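R.Ecl18kI (Enterobacter cloacae, PDB 2GB7) cleaves double-stranded DNA as a type II restriction endonuclease, recognising the sequence 5'-CCNGG-3' and cutting before its first C. Local coordinates at residues R74-L79 with T103-L108; I179-T184 with Y205-D210; V229-N234 with L246-M251. The protein carries 1 engineered substitution. All coordinates share one frame; numbering follows the deposited sequence.

Interaction 1. Residues R74-L79 with T103-L108. With nucleotides of chain A.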
loop_
_atom_site.group_PDB
_atom_site.type_symbol
_atom_site.label_atom_id
_atom_site.label_comp_id
_atom_site.label_asym_id
_atom_site.label_seq_id
_atom_site.Cartn_x
_atom_site.Cartn_y
_atom_site.Cartn_z
ATOM N N ARG F 74 27.862 2.879 -3.037
ATOM C CA ARG F 74 28.359 4.103 -3.651
ATOM C C ARG F 74 27.719 5.336 -3.043
ATOM O O ARG F 74 28.420 6.310 -2.742
ATOM C CB ARG F 74 28.178 4.091 -5.160
ATOM C CG ARG F 74 28.970 5.146 -5.904
ATOM C CD ARG F 74 29.140 4.794 -7.375
ATOM N NE ARG F 74 29.793 3.495 -7.553
ATOM C CZ ARG F 74 29.174 2.343 -7.832
ATOM N NH1 ARG F 74 27.842 2.272 -8.008
ATOM N NH2 ARG F 74 29.907 1.243 -7.953
ATOM N N MET F 75 26.408 5.282 -2.843
ATOM C CA MET F 75 25.708 6.386 -2.204
ATOM C C MET F 75 26.252 6.629 -0.815
ATOM O O MET F 75 26.537 7.762 -0.453
ATOM C CB MET F 75 24.190 6.154 -2.182
ATOM C CG MET F 75 23.587 6.175 -3.567
ATOM S SD MET F 75 24.022 7.625 -4.548
ATOM C CE MET F 75 23.331 8.934 -3.569
ATOM N N LEU F 76 26.423 5.561 -0.046
ATOM C CA LEU F 76 26.924 5.698 1.317
ATOM C C LEU F 76 28.320 6.305 1.357
ATOM O O LEU F 76 28.698 6.961 2.328
ATOM C CB LEU F 76 26.934 4.341 2.022
ATOM C CG LEU F 76 25.577 3.778 2.450
ATOM C CD1 LEU F 76 25.712 2.348 3.000
ATOM C CD2 LEU F 76 24.908 4.690 3.475
ATOM N N SER F 77 29.101 6.107 0.308
ATOM C CA SER F 77 30.490 6.574 0.392
ATOM C C SER F 77 30.604 8.117 0.259
ATOM O O SER F 77 31.607 8.727 0.668
ATOM C CB SER F 77 31.359 5.767 -0.570
ATOM O OG SER F 77 31.147 4.378 -0.326
ATOM N N TYR F 78 29.532 8.743 -0.232
ATOM C CA TYR F 78 29.401 10.208 -0.259
ATOM C C TYR F 78 29.276 10.872 1.117
ATOM O O TYR F 78 29.336 12.103 1.226
ATOM C CB TYR F 78 28.174 10.607 -1.061
ATOM C CG TYR F 78 28.366 10.682 -2.549
ATOM C CD1 TYR F 78 27.995 9.615 -3.360
ATOM C CD2 TYR F 78 28.879 11.836 -3.155
ATOM C CE1 TYR F 78 28.132 9.676 -4.737
ATOM C CE2 TYR F 78 29.025 11.910 -4.539
ATOM C CZ TYR F 78 28.640 10.816 -5.323
ATOM O OH TYR F 78 28.769 10.847 -6.689
ATOM N N LEU F 79 29.062 10.080 2.160
ATOM C CA LEU F 79 28.966 10.645 3.498
ATOM C C LEU F 79 30.200 10.353 4.362
ATOM O O LEU F 79 30.302 10.844 5.490
ATOM C CB LEU F 79 27.790 10.059 4.269
ATOM C CG LEU F 79 26.412 10.047 3.609
ATOM C CD1 LEU F 79 25.461 9.227 4.501
ATOM C CD2 LEU F 79 25.886 11.452 3.356
ATOM N N THR F 103 19.695 9.617 9.692
ATOM C CA THR F 103 18.606 10.024 8.775
ATOM C C THR F 103 19.029 9.760 7.335
ATOM O O THR F 103 18.220 9.313 6.518
ATOM C CB THR F 103 18.230 11.503 8.959
ATOM O OG1 THR F 103 18.017 11.755 10.355
ATOM C CG2 THR F 103 17.000 11.881 8.183
ATOM N N HIS F 104 20.299 10.030 7.037
ATOM C CA HIS F 104 20.888 9.781 5.722
ATOM C C HIS F 104 20.755 8.322 5.296
ATOM O O HIS F 104 20.239 8.030 4.211
ATOM C CB HIS F 104 22.376 10.156 5.731
ATOM C CG HIS F 104 22.635 11.601 6.005
ATOM N ND1 HIS F 104 22.702 12.111 7.283
ATOM C CD2 HIS F 104 22.874 12.640 5.169
ATOM C CE1 HIS F 104 22.983 13.402 7.225
ATOM N NE2 HIS F 104 23.083 13.750 5.954
ATOM N N ILE F 105 21.236 7.419 6.148
ATOM C CA ILE F 105 21.252 5.983 5.866
ATOM C C ILE F 105 19.821 5.498 5.720
ATOM O O ILE F 105 19.481 4.779 4.763
ATOM C CB ILE F 105 21.976 5.209 6.992
ATOM C CG1 ILE F 105 23.451 5.594 6.999
ATOM C CG2 ILE F 105 21.869 3.695 6.787
ATOM C CD1 ILE F 105 24.240 4.979 8.156
ATOM N N TYR F 106 18.968 5.925 6.642
ATOM C CA TYR F 106 17.548 5.581 6.570
ATOM C C TYR F 106 16.918 6.109 5.279
ATOM O O TYR F 106 16.189 5.376 4.618
ATOM C CB TYR F 106 16.786 6.081 7.807
ATOM C CG TYR F 106 15.287 5.865 7.662
ATOM C CD1 TYR F 106 14.708 4.626 7.881
ATOM C CD2 TYR F 106 14.460 6.924 7.296
ATOM C CE1 TYR F 106 13.319 4.431 7.718
ATOM C CE2 TYR F 106 13.083 6.744 7.139
ATOM C CZ TYR F 106 12.523 5.499 7.357
ATOM O OH TYR F 106 11.160 5.321 7.215
ATOM N N ASP F 107 17.175 7.366 4.919
ATOM C CA ASP F 107 16.615 7.946 3.695
ATOM C C ASP F 107 17.027 7.206 2.423
ATOM O O ASP F 107 16.221 7.028 1.488
ATOM C CB ASP F 107 17.013 9.404 3.571
ATOM C CG ASP F 107 16.263 10.287 4.543
ATOM O OD1 ASP F 107 15.304 9.797 5.193
ATOM O OD2 ASP F 107 16.644 11.473 4.638
ATOM N N LEU F 108 18.289 6.798 2.377
ATOM C CA LEU F 108 18.740 5.949 1.268
ATOM C C LEU F 108 17.988 4.626 1.204
ATOM O O LEU F 108 17.512 4.235 0.137
ATOM C CB LEU F 108 20.239 5.672 1.383
ATOM C CG LEU F 108 20.877 4.708 0.378
ATOM C CD1 LEU F 108 20.720 5.198 -1.046
ATOM C CD2 LEU F 108 22.362 4.519 0.684
ATOM P P DG A 6 8.250 7.198 6.347
ATOM O OP1 DG A 6 7.986 5.790 6.745
ATOM O OP2 DG A 6 9.602 7.774 6.562
ATOM O "O5'" DG A 6 7.908 7.380 4.808
ATOM C "C5'" DG A 6 6.823 6.687 4.205
ATOM C "C4'" DG A 6 6.773 7.030 2.737
ATOM O "O4'" DG A 6 5.780 6.235 2.050
ATOM C "C3'" DG A 6 6.424 8.489 2.444
ATOM O "O3'" DG A 6 7.193 8.903 1.316
ATOM C "C2'" DG A 6 4.959 8.412 2.054
ATOM C "C1'" DG A 6 4.956 7.101 1.299
ATOM N N9 DG A 6 3.675 6.437 1.101
ATOM C C8 DG A 6 2.429 6.823 1.536
ATOM N N7 DG A 6 1.484 6.004 1.155
ATOM C C5 DG A 6 2.153 5.024 0.432
ATOM C C6 DG A 6 1.663 3.873 -0.244
ATOM O O6 DG A 6 0.498 3.481 -0.354
ATOM N N1 DG A 6 2.695 3.149 -0.835
ATOM C C2 DG A 6 4.022 3.486 -0.791
ATOM N N2 DG A 6 4.870 2.648 -1.408
ATOM N N3 DG A 6 4.487 4.562 -0.183
ATOM C C4 DG A 6 3.505 5.275 0.403
#
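Leu108 packs both of its methyl groups against Met75 in a helix-helix contact. It joins the C-terminal end of helix 49-77 to the first turns of helix 102-134. Leu108 CD2 lies 3.8 Å from Met75 CB, and Leu108 CD1 rests on Met75 CB and CG. The leucine reaches across because its CG is anti to the backbone N (chi1 175°). Leu108 CD2 also meets Leu76 CG at 3.7 Å. Leu76 CD2 touches Ile105 CG1 at 3.9 Å, the two side chains crossing at about a right angle. Past the helix end, Leu79 closes the seam. Leu79 CD1 presses on His104 CB at 3.4 Å. Leu79 CD2 comes obliquely to the imidazole at His104 CD2, 3.7 Å away. No hydrogen bond links the two segments. His104 is buried, and its NE2 is hydrogen-bonded to Leu4 O. Helix 6-20 lies against Met75 through Leu12 and Ile13. Ile105 packs on Ile105 of the second subunit, so the seam borders the dimer interface. Helix 102-134 also meets the DNA here: Tyr106 OH donates to OP2 of DG6 of chain A at 3.0 Å, with that oxygen at the edge of the ring and in its plane.

Interaction 2. Residues I179-T184 with Y205-D210. With nucleotides of chain B.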
loop_
_atom_site.group_PDB
_atom_site.type_symbol
_atom_site.label_atom_id
_atom_site.label_comp_id
_atom_site.label_asym_id
_atom_site.label_seq_id
_atom_site.Cartn_x
_atom_site.Cartn_y
_atom_site.Cartn_z
ATOM N N ILE F 179 -7.183 -7.393 -17.677
ATOM C CA ILE F 179 -6.219 -7.959 -16.732
ATOM C C ILE F 179 -5.598 -6.883 -15.857
ATOM O O ILE F 179 -5.079 -5.884 -16.377
ATOM C CB ILE F 179 -5.095 -8.716 -17.470
ATOM C CG1 ILE F 179 -5.688 -9.783 -18.402
ATOM C CG2 ILE F 179 -4.091 -9.318 -16.454
ATOM C CD1 ILE F 179 -4.683 -10.319 -19.447
ATOM N N SER F 180 -5.667 -7.107 -14.548
ATOM C CA SER F 180 -4.951 -6.290 -13.529
ATOM C C SER F 180 -3.868 -7.166 -12.899
ATOM O O SER F 180 -3.915 -8.402 -13.032
ATOM C CB SER F 180 -5.924 -5.848 -12.423
ATOM O OG SER F 180 -5.225 -5.074 -11.430
ATOM N N ALA F 181 -2.862 -6.534 -12.290
ATOM C CA ALA F 181 -1.791 -7.334 -11.709
ATOM C C ALA F 181 -1.344 -6.682 -10.398
ATOM O O ALA F 181 -1.249 -5.475 -10.341
ATOM C CB ALA F 181 -0.652 -7.374 -12.656
ATOM N N LYS F 182 -1.109 -7.510 -9.381
ATOM C CA LYS F 182 -0.581 -7.095 -8.097
ATOM C C LYS F 182 0.358 -8.193 -7.670
ATOM O O LYS F 182 -0.076 -9.326 -7.548
ATOM C CB LYS F 182 -1.722 -6.964 -7.067
ATOM C CG LYS F 182 -2.616 -5.761 -7.352
ATOM C CD LYS F 182 -3.648 -5.583 -6.252
ATOM C CE LYS F 182 -4.580 -4.393 -6.592
ATOM N NZ LYS F 182 -3.830 -3.118 -6.847
ATOM N N THR F 183 1.631 -7.876 -7.439
ATOM C CA THR F 183 2.593 -8.917 -7.096
ATOM C C THR F 183 2.194 -9.628 -5.807
ATOM O O THR F 183 2.273 -10.857 -5.725
ATOM C CB THR F 183 4.011 -8.336 -6.970
ATOM O OG1 THR F 183 3.992 -7.234 -6.052
ATOM C CG2 THR F 183 4.524 -7.896 -8.337
ATOM N N THR F 184 1.799 -8.837 -4.796
ATOM C CA THR F 184 1.202 -9.348 -3.550
ATOM C C THR F 184 -0.100 -8.601 -3.367
ATOM O O THR F 184 -0.271 -7.513 -3.942
ATOM C CB THR F 184 2.086 -9.098 -2.311
ATOM O OG1 THR F 184 2.508 -7.729 -2.278
ATOM C CG2 THR F 184 3.323 -10.017 -2.328
ATOM N N TYR F 205 -9.577 -10.208 -14.523
ATOM C CA TYR F 205 -8.593 -11.203 -14.081
ATOM C C TYR F 205 -7.562 -10.436 -13.288
ATOM O O TYR F 205 -7.075 -9.405 -13.751
ATOM C CB TYR F 205 -7.927 -11.838 -15.287
ATOM C CG TYR F 205 -8.922 -12.717 -16.041
ATOM C CD1 TYR F 205 -8.901 -14.089 -15.875
ATOM C CD2 TYR F 205 -9.898 -12.138 -16.849
ATOM C CE1 TYR F 205 -9.817 -14.905 -16.538
ATOM C CE2 TYR F 205 -10.838 -12.914 -17.468
ATOM C CZ TYR F 205 -10.780 -14.305 -17.322
ATOM O OH TYR F 205 -11.687 -15.102 -17.988
ATOM N N LEU F 206 -7.219 -10.965 -12.115
ATOM C CA LEU F 206 -6.258 -10.335 -11.191
ATOM C C LEU F 206 -5.066 -11.246 -11.065
ATOM O O LEU F 206 -5.110 -12.265 -10.354
ATOM C CB LEU F 206 -6.901 -10.102 -9.830
ATOM C CG LEU F 206 -5.950 -9.599 -8.731
ATOM C CD1 LEU F 206 -5.342 -8.298 -9.214
ATOM C CD2 LEU F 206 -6.674 -9.417 -7.359
ATOM N N ALA F 207 -4.025 -10.905 -11.807
ATOM C CA ALA F 207 -2.805 -11.719 -11.813
ATOM C C ALA F 207 -2.003 -11.444 -10.557
ATOM O O ALA F 207 -1.773 -10.280 -10.235
ATOM C CB ALA F 207 -1.966 -11.351 -13.001
ATOM N N THR F 208 -1.486 -12.491 -9.903
ATOM C CA THR F 208 -0.674 -12.261 -8.678
ATOM C C THR F 208 0.348 -13.342 -8.474
ATOM O O THR F 208 0.218 -14.416 -9.037
ATOM C CB THR F 208 -1.580 -12.163 -7.393
ATOM O OG1 THR F 208 -0.806 -11.704 -6.271
ATOM C CG2 THR F 208 -2.186 -13.512 -7.039
ATOM N N LEU F 209 1.391 -13.035 -7.696
ATOM C CA LEU F 209 2.356 -14.034 -7.275
ATOM C C LEU F 209 2.166 -14.438 -5.814
ATOM O O LEU F 209 2.894 -15.290 -5.301
ATOM C CB LEU F 209 3.778 -13.493 -7.497
ATOM C CG LEU F 209 4.072 -13.286 -8.980
ATOM C CD1 LEU F 209 5.441 -12.730 -9.230
ATOM C CD2 LEU F 209 3.869 -14.580 -9.798
ATOM N N ASP F 210 1.194 -13.809 -5.151
ATOM C CA ASP F 210 0.919 -13.979 -3.734
ATOM C C ASP F 210 0.528 -15.414 -3.430
ATOM O O ASP F 210 -0.300 -15.976 -4.125
ATOM C CB ASP F 210 -0.249 -13.062 -3.343
ATOM C CG ASP F 210 -0.314 -12.787 -1.848
ATOM O OD1 ASP F 210 -0.182 -13.716 -1.033
ATOM O OD2 ASP F 210 -0.470 -11.629 -1.486
ATOM P P DC B 4 1.823 -3.991 -7.314
ATOM O OP1 DC B 4 2.181 -5.234 -8.038
ATOM O OP2 DC B 4 0.408 -3.742 -6.921
ATOM O "O5'" DC B 4 2.713 -3.882 -5.998
ATOM C "C5'" DC B 4 4.130 -3.930 -6.077
ATOM C "C4'" DC B 4 4.729 -3.734 -4.704
ATOM O "O4'" DC B 4 4.428 -2.393 -4.246
ATOM C "C3'" DC B 4 4.197 -4.687 -3.631
ATOM O "O3'" DC B 4 5.256 -5.075 -2.751
ATOM C "C2'" DC B 4 3.189 -3.837 -2.876
ATOM C "C1'" DC B 4 3.790 -2.444 -2.980
ATOM N N1 DC B 4 2.790 -1.367 -2.934
ATOM C C2 DC B 4 3.012 -0.259 -2.095
ATOM O O2 DC B 4 4.085 -0.166 -1.481
ATOM N N3 DC B 4 2.049 0.682 -1.983
ATOM C C4 DC B 4 0.908 0.560 -2.673
ATOM N N4 DC B 4 -0.040 1.486 -2.482
ATOM C C5 DC B 4 0.682 -0.524 -3.573
ATOM C C6 DC B 4 1.642 -1.455 -3.670
ATOM P P DT B 5 6.007 -6.469 -2.985
ATOM O OP1 DT B 5 5.015 -7.443 -3.499
ATOM O OP2 DT B 5 6.761 -6.779 -1.744
ATOM O "O5'" DT B 5 7.047 -6.164 -4.153
ATOM C "C5'" DT B 5 8.188 -5.328 -3.939
ATOM C "C4'" DT B 5 9.286 -6.118 -3.265
ATOM O "O4'" DT B 5 9.577 -7.328 -4.008
ATOM C "C3'" DT B 5 10.626 -5.397 -3.080
ATOM O "O3'" DT B 5 11.105 -5.659 -1.757
ATOM C "C2'" DT B 5 11.537 -6.097 -4.081
ATOM C "C1'" DT B 5 10.979 -7.506 -4.029
ATOM N N1 DT B 5 11.315 -8.418 -5.141
ATOM C C2 DT B 5 11.690 -9.702 -4.807
ATOM O O2 DT B 5 11.785 -10.087 -3.653
ATOM N N3 DT B 5 11.958 -10.515 -5.877
ATOM C C4 DT B 5 11.900 -10.178 -7.216
ATOM O O4 DT B 5 12.157 -11.022 -8.070
ATOM C C5 DT B 5 11.518 -8.809 -7.492
ATOM C C7 DT B 5 11.445 -8.346 -8.912
ATOM C C6 DT B 5 11.247 -8.009 -6.452
#
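Thr208 turns its OG1 anti to the backbone N (chi1 -170°), and this sets the hydroxyl against Lys182. Thr208 OG1 donates to Lys182 O at 2.8 Å, and it accepts from Asp210 N two residues on, forming an ST turn. Thr183 and Thr184 both hold OG1 between the backbone N and the carbonyl carbon (chi1 53° and 49°). Thr183 OG1 and Thr184 OG1 each hydrogen-bond to OP1 of DT5 of chain B, at 2.8 Å. Two hydroxyls thus grip one phosphate oxygen. The preceding phosphate is held by the backbone: Thr183 N donates to OP1 of DC4 of chain B at 2.8 Å. These loops continue parallel strands 177-181 and 204-207, the two strands of a beta-alpha-beta unit in the PD-(D/E)XK nuclease fold. The position of Lys182 is consistent with the lysine of that motif; Lys182 NZ forms a salt bridge with Glu191 OE1. Between the strands, Ser180 N donates to Tyr205 O at 2.8 Å and Ala207 N to Ser180 O at 2.8 Å. Lys182 N donates to Ala207 O. Beyond the strands, Leu209 N donates to Thr183 O at 3.1 Å. Ala181 CB and Ala207 CB lie on one face of the sheet, 4.2 Å apart, and both rest on Leu128 of helix 102-134.

Interaction 3. Residues V229-N234 with L246-M251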
loop_
_atom_site.group_PDB
_atom_site.type_symbol
_atom_site.label_atom_id
_atom_site.label_comp_id
_atom_site.label_asym_id
_atom_site.label_seq_id
_atom_site.Cartn_x
_atom_site.Cartn_y
_atom_site.Cartn_z
ATOM N N VAL F 229 -5.584 -15.128 -10.613
ATOM C CA VAL F 229 -4.794 -15.903 -11.578
ATOM C C VAL F 229 -3.392 -15.948 -10.992
ATOM O O VAL F 229 -2.816 -14.910 -10.668
ATOM C CB VAL F 229 -4.766 -15.227 -12.949
ATOM C CG1 VAL F 229 -3.877 -15.981 -13.916
ATOM C CG2 VAL F 229 -6.184 -15.139 -13.544
ATOM N N THR F 230 -2.824 -17.134 -10.832
ATOM C CA THR F 230 -1.440 -17.200 -10.314
ATOM C C THR F 230 -0.703 -18.329 -11.018
ATOM O O THR F 230 -1.213 -18.903 -11.966
ATOM C CB THR F 230 -1.415 -17.353 -8.762
ATOM O OG1 THR F 230 -0.115 -17.065 -8.242
ATOM C CG2 THR F 230 -1.886 -18.747 -8.295
ATOM N N THR F 231 0.518 -18.592 -10.599
ATOM C CA THR F 231 1.291 -19.620 -11.255
ATOM C C THR F 231 0.732 -20.991 -10.958
ATOM O O THR F 231 -0.067 -21.185 -10.033
ATOM C CB THR F 231 2.757 -19.602 -10.805
ATOM O OG1 THR F 231 2.815 -19.777 -9.379
ATOM C CG2 THR F 231 3.415 -18.298 -11.210
ATOM N N VAL F 232 1.165 -21.965 -11.779
ATOM C CA VAL F 232 0.758 -23.338 -11.545
ATOM C C VAL F 232 1.264 -23.749 -10.168
ATOM O O VAL F 232 0.518 -24.324 -9.375
ATOM C CB VAL F 232 1.301 -24.333 -12.623
ATOM C CG1 VAL F 232 0.991 -25.793 -12.221
ATOM C CG2 VAL F 232 0.706 -24.034 -13.981
ATOM N N GLU F 233 2.510 -23.446 -9.895
ATOM C CA GLU F 233 3.106 -23.863 -8.639
ATOM C C GLU F 233 2.303 -23.368 -7.451
ATOM O O GLU F 233 1.993 -24.126 -6.551
ATOM C CB GLU F 233 4.547 -23.382 -8.539
ATOM C CG GLU F 233 5.274 -23.947 -7.326
ATOM N N ASN F 234 1.947 -22.093 -7.469
ATOM C CA ASN F 234 1.189 -21.532 -6.378
ATOM C C ASN F 234 -0.195 -22.138 -6.267
ATOM O O ASN F 234 -0.654 -22.423 -5.164
ATOM C CB ASN F 234 1.077 -20.028 -6.564
ATOM C CG ASN F 234 0.686 -19.312 -5.292
ATOM O OD1 ASN F 234 0.975 -19.771 -4.175
ATOM N ND2 ASN F 234 0.013 -18.166 -5.448
ATOM N N LEU F 246 -7.387 -19.518 -10.643
ATOM C CA LEU F 246 -6.973 -19.971 -11.993
ATOM C C LEU F 246 -5.468 -19.862 -12.100
ATOM O O LEU F 246 -4.825 -19.159 -11.320
ATOM C CB LEU F 246 -7.587 -19.080 -13.079
ATOM C CG LEU F 246 -9.088 -19.192 -13.381
ATOM C CD1 LEU F 246 -9.436 -18.272 -14.569
ATOM C CD2 LEU F 246 -9.540 -20.598 -13.632
ATOM N N THR F 247 -4.905 -20.565 -13.075
ATOM C CA THR F 247 -3.489 -20.424 -13.398
ATOM C C THR F 247 -3.323 -19.496 -14.589
ATOM O O THR F 247 -4.265 -19.288 -15.333
ATOM C CB THR F 247 -2.880 -21.769 -13.790
ATOM O OG1 THR F 247 -3.560 -22.260 -14.959
ATOM C CG2 THR F 247 -3.008 -22.732 -12.637
ATOM N N PHE F 248 -2.114 -18.962 -14.800
ATOM C CA PHE F 248 -1.849 -18.208 -16.028
ATOM C C PHE F 248 -2.162 -19.026 -17.273
ATOM O O PHE F 248 -2.570 -18.480 -18.279
ATOM C CB PHE F 248 -0.417 -17.725 -16.064
ATOM C CG PHE F 248 -0.156 -16.666 -15.044
ATOM C CD1 PHE F 248 -0.685 -15.404 -15.217
ATOM C CD2 PHE F 248 0.553 -16.947 -13.889
ATOM C CE1 PHE F 248 -0.433 -14.395 -14.229
ATOM C CE2 PHE F 248 0.776 -15.977 -12.920
ATOM C CZ PHE F 248 0.273 -14.714 -13.092
ATOM N N GLU F 249 -1.973 -20.332 -17.178
ATOM C CA GLU F 249 -2.316 -21.202 -18.301
ATOM C C GLU F 249 -3.800 -21.134 -18.690
ATOM O O GLU F 249 -4.143 -21.073 -19.879
ATOM C CB GLU F 249 -1.883 -22.618 -17.951
ATOM C CG GLU F 249 -0.383 -22.865 -18.124
ATOM C CD GLU F 249 0.532 -22.215 -17.068
ATOM O OE1 GLU F 249 0.051 -21.675 -16.043
ATOM O OE2 GLU F 249 1.772 -22.304 -17.267
ATOM N N ASP F 250 -4.664 -21.153 -17.673
ATOM C CA ASP F 250 -6.105 -21.051 -17.822
ATOM C C ASP F 250 -6.430 -19.714 -18.478
ATOM O O ASP F 250 -7.190 -19.653 -19.474
ATOM C CB ASP F 250 -6.791 -21.116 -16.455
ATOM C CG ASP F 250 -6.633 -22.440 -15.749
ATOM O OD1 ASP F 250 -6.492 -23.501 -16.423
ATOM O OD2 ASP F 250 -6.735 -22.441 -14.488
ATOM N N MET F 251 -5.852 -18.649 -17.928
ATOM C CA MET F 251 -6.073 -17.299 -18.426
ATOM C C MET F 251 -5.686 -17.158 -19.884
ATOM O O MET F 251 -6.434 -16.580 -20.669
ATOM C CB MET F 251 -5.327 -16.253 -17.590
ATOM C CG MET F 251 -5.749 -14.845 -17.992
ATOM S SD MET F 251 -4.863 -13.620 -16.998
ATOM C CE MET F 251 -3.282 -13.658 -17.797
#
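Val229 and Leu246 pair in parallel at the edge of the central sheet, where strands 226-230 and 245-247 belong to one beta-alpha-beta unit with helix 232-238. Two backbone hydrogen bonds cross between the segments. Thr230 N donates to Leu246 O at 2.9 Å, and Phe248 N donates to Thr230 O at 3.0 Å where strand 245-247 gives way to helix 248-259. The main side-chain contact is between Val229 and Phe248. Val229 CG1 is anti to the backbone N (chi1 176°) and lies over a face of the phenyl ring, 4.0 Å from its centroid and 28° off the normal. This is a CH-pi contact. Thr230 N lies over the same face. Val229 CG1 also meets Met251 CB, and Met251 SD touches both valine methyls, the two side chains crossing at about a right angle. Pro49 and Ile53 of helix 49-77 also pack on the ring, and Ala207 touches it from the neighbouring strand.

Each strand is followed by a capped helix. Thr231 OG1 accepts from Asn234 N at 3.1 Å, an N-cap. Thr247 and Asp250 form a capping box: Asp250 N donates to Thr247 OG1 at 3.1 Å, and Thr247 N meets Asp250 OD2 from above the carboxylate plane. Asn234 ND2 also donates to Thr230 OG1, nearly in its own amide plane. Thr230 OG1 is also hydrogen-bonded to Thr208 O. Thr247 CG2 rests on Val232. Glu249, bent at chi2, brings its carboxylate to Val232, and Glu249 OE1, which is hydrogen-bonded to Ser50 OG, lies 3.2 Å from Val232 CG2.

How the interactions relate
Interactions 2 and 3 lie in one sheet, their centres about 10 Å apart. Strands 204-207 and 226-230 are neighbours, and Thr208 O to Thr230 OG1 and Asp210 O to Asn234 ND2 are probable hydrogen bonds. Interaction 1 is remote, its centre about 33 Å from that of interaction 2 and 41 Å from interaction 3's. The long helices connect these regions: helix 49-77 ends in interaction 1 and begins beside Phe248, while helix 102-134 starts in interaction 1 and packs against interaction 2. All three contacts are largely buried. Interaction 1 is apolar helix packing, whereas 2 and 3 combine strand hydrogen bonds with polar turns or caps. Interactions 1 and 2 touch DNA; interaction 3 does not.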